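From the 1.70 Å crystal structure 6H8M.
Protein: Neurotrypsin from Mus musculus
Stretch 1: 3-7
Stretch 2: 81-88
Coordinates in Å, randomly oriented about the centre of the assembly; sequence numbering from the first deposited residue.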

# COMPACT_ATOMS: atom_id res chain seq x y z
N GLY A 3 1.50 -4.60 -14.76
CA GLY A 3 1.52 -4.22 -13.33
C GLY A 3 1.08 -2.79 -13.14
O GLY A 3 0.63 -2.12 -14.04
N PHE A 4 1.22 -2.31 -11.92
CA PHE A 4 0.80 -1.00 -11.54
C PHE A 4 2.02 -0.16 -11.26
O PHE A 4 2.88 -0.63 -10.51
CB PHE A 4 0.06 -1.07 -10.20
CG PHE A 4 -1.27 -1.76 -10.31
CD1 PHE A 4 -2.28 -1.20 -11.05
CD2 PHE A 4 -1.51 -2.93 -9.62
CE1 PHE A 4 -3.52 -1.81 -11.14
CE2 PHE A 4 -2.75 -3.55 -9.70
CZ PHE A 4 -3.76 -2.98 -10.46
N PRO A 5 2.10 1.10 -11.73
CA PRO A 5 3.08 2.01 -11.11
C PRO A 5 2.72 2.23 -9.63
O PRO A 5 1.52 2.49 -9.30
CB PRO A 5 2.97 3.29 -11.97
CG PRO A 5 2.24 2.82 -13.26
CD PRO A 5 1.29 1.74 -12.77
N ILE A 6 3.76 2.33 -8.77
CA ILE A 6 3.63 2.55 -7.35
C ILE A 6 4.71 3.51 -6.88
O ILE A 6 5.87 3.59 -7.48
CB ILE A 6 3.67 1.21 -6.58
CG1 ILE A 6 4.96 0.46 -6.72
CG2 ILE A 6 2.53 0.32 -6.99
CD1 ILE A 6 5.02 -0.72 -5.78
N ARG A 7 4.35 4.30 -5.87
CA ARG A 7 5.31 5.20 -5.22
C ARG A 7 4.96 5.31 -3.76
O ARG A 7 3.85 5.10 -3.37
CB ARG A 7 5.31 6.57 -5.90
CG ARG A 7 4.03 7.39 -5.77
CD ARG A 7 4.06 8.69 -6.56
NE ARG A 7 2.83 9.42 -6.25
CZ ARG A 7 2.39 10.44 -6.92
NH1 ARG A 7 3.08 10.86 -7.97
NH2 ARG A 7 1.29 11.05 -6.52
N ALA A 81 4.71 -8.51 -7.00
CA ALA A 81 4.11 -7.25 -7.49
C ALA A 81 2.67 -7.18 -7.00
O ALA A 81 1.99 -8.20 -6.89
CB ALA A 81 4.16 -7.16 -8.99
N LEU A 82 2.23 -5.95 -6.72
CA LEU A 82 0.90 -5.70 -6.19
C LEU A 82 -0.16 -6.29 -7.13
O LEU A 82 -1.16 -6.84 -6.64
CB LEU A 82 0.71 -4.19 -6.08
CG LEU A 82 -0.65 -3.77 -5.52
CD1 LEU A 82 -0.90 -4.36 -4.17
CD2 LEU A 82 -0.73 -2.25 -5.50
N ALA A 83 0.11 -6.22 -8.43
CA ALA A 83 -0.83 -6.68 -9.50
C ALA A 83 -1.17 -8.15 -9.32
O ALA A 83 -2.21 -8.61 -9.81
CB ALA A 83 -0.22 -6.45 -10.86
N ASP A 84 -0.25 -8.92 -8.72
CA ASP A 84 -0.44 -10.39 -8.56
C ASP A 84 -1.25 -10.68 -7.30
O ASP A 84 -1.63 -11.79 -7.06
CB ASP A 84 0.90 -11.13 -8.48
CG ASP A 84 1.79 -10.92 -9.69
OD1 ASP A 84 1.23 -10.67 -10.75
OD2 ASP A 84 3.03 -10.93 -9.55
N CYS A 85 -1.45 -9.69 -6.43
CA CYS A 85 -2.36 -9.93 -5.29
C CYS A 85 -3.77 -10.04 -5.87
O CYS A 85 -3.93 -9.76 -7.02
CB CYS A 85 -2.27 -8.81 -4.26
SG CYS A 85 -0.63 -8.77 -3.51
N VAL A 86 -4.75 -10.44 -5.07
CA VAL A 86 -6.13 -10.66 -5.57
C VAL A 86 -7.05 -9.65 -4.88
O VAL A 86 -6.87 -9.36 -3.71
CB VAL A 86 -6.60 -12.12 -5.41
CG1 VAL A 86 -5.74 -13.05 -6.25
CG2 VAL A 86 -6.62 -12.60 -3.96
N LYS A 87 -7.98 -9.06 -5.64
CA LYS A 87 -8.99 -8.14 -5.10
C LYS A 87 -10.07 -8.97 -4.40
O LYS A 87 -10.19 -10.16 -4.66
CB LYS A 87 -9.50 -7.22 -6.21
CG LYS A 87 -8.41 -6.36 -6.84
CD LYS A 87 -8.40 -6.30 -8.37
CE LYS A 87 -7.19 -5.58 -8.93
NZ LYS A 87 -7.35 -5.22 -10.36
N GLN A 88 -10.78 -8.34 -3.46
CA GLN A 88 -11.87 -8.97 -2.70
C GLN A 88 -13.06 -8.02 -2.64
O GLN A 88 -12.88 -6.82 -2.39
CB GLN A 88 -11.43 -9.31 -1.27
CG GLN A 88 -10.88 -10.72 -1.10
CD GLN A 88 -10.12 -10.87 0.20
OE1 GLN A 88 -9.32 -10.01 0.58
NE2 GLN A 88 -10.36 -11.97 0.90
O HOH W 1 2.10 -4.17 -9.60

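No two touching residues lie closer than 76 positions apart in sequence, yet the two stretches meet in a small apolar contact that buries 242 Å² in all. No direct hydrogen bond crosses between them; the contact rests on packing, mostly of apolar side chains, and one bridging water.

Ala81 makes no contact with the partner stretch, its CB pointing sideways, but its carbonyl prepares what follows. Asp84 N donates to Ala81 O at 3.0 Å, and Cys85 N donates to Leu82 O at 2.9 Å. These two i+3 bonds belong to the short 3-10 segment of residues 82 to 84, a tight turn in which Leu82 and Ala83 both direct their CA-to-CB bonds toward the first stretch.

Leu82 is buried, as suits a branched aliphatic side chain. With chi1 in t and chi2 in p, it brings CD2 within 4.2 Å of Phe4 CD2 and within 4.4 Å of Ile6 CG2. One methyl thus meets both an aromatic ring and the methyl of a β-branched residue. Ile6 lies at the start of a strand, and its CB also points toward the contact, whereas Pro5 between Phe4 and Ile6 stays out of reach.

Ala83 makes the closest approaches. Its CA lies 3.7 Å from Phe4 CE2 and its CB 3.9 Å from Phe4 CD2, so the ring lies against both the backbone and the methyl of Ala83, and a small side chain is compatible with so close an approach. The same CB comes within 3.8 Å of Gly3 CA, where the two backbones run near each other, with Gly3 CA and Ala83 CA 5.1 Å apart. The glycine is not demanded by crowding, since there is room for a CB at this position.

The backbone of Ala83 also takes part through water 1, which accepts hydrogen bonds from Ala83 N and Phe4 N, each 3.1 Å from the water oxygen. The water thereby satisfies two amides that do not bond to each other and links the stretches beside the apolar packing.

Asp84 turns its CA-to-CB bond away and remains exposed, fitting for a carboxylate next to an apolar contact. Cys85 is buried but out of reach, its side chain bonded covalently elsewhere in the structure. Val86 likewise makes no contact.

Lys87 returns to the first stretch with its long side chain, placing NZ 4.2 Å from Phe4 CZ, at the ring edge and near its plane. That position is not a stack on the aromatic face, and the poor order of this exposed lysine suggests a loose association. Gln88 lies beyond reach.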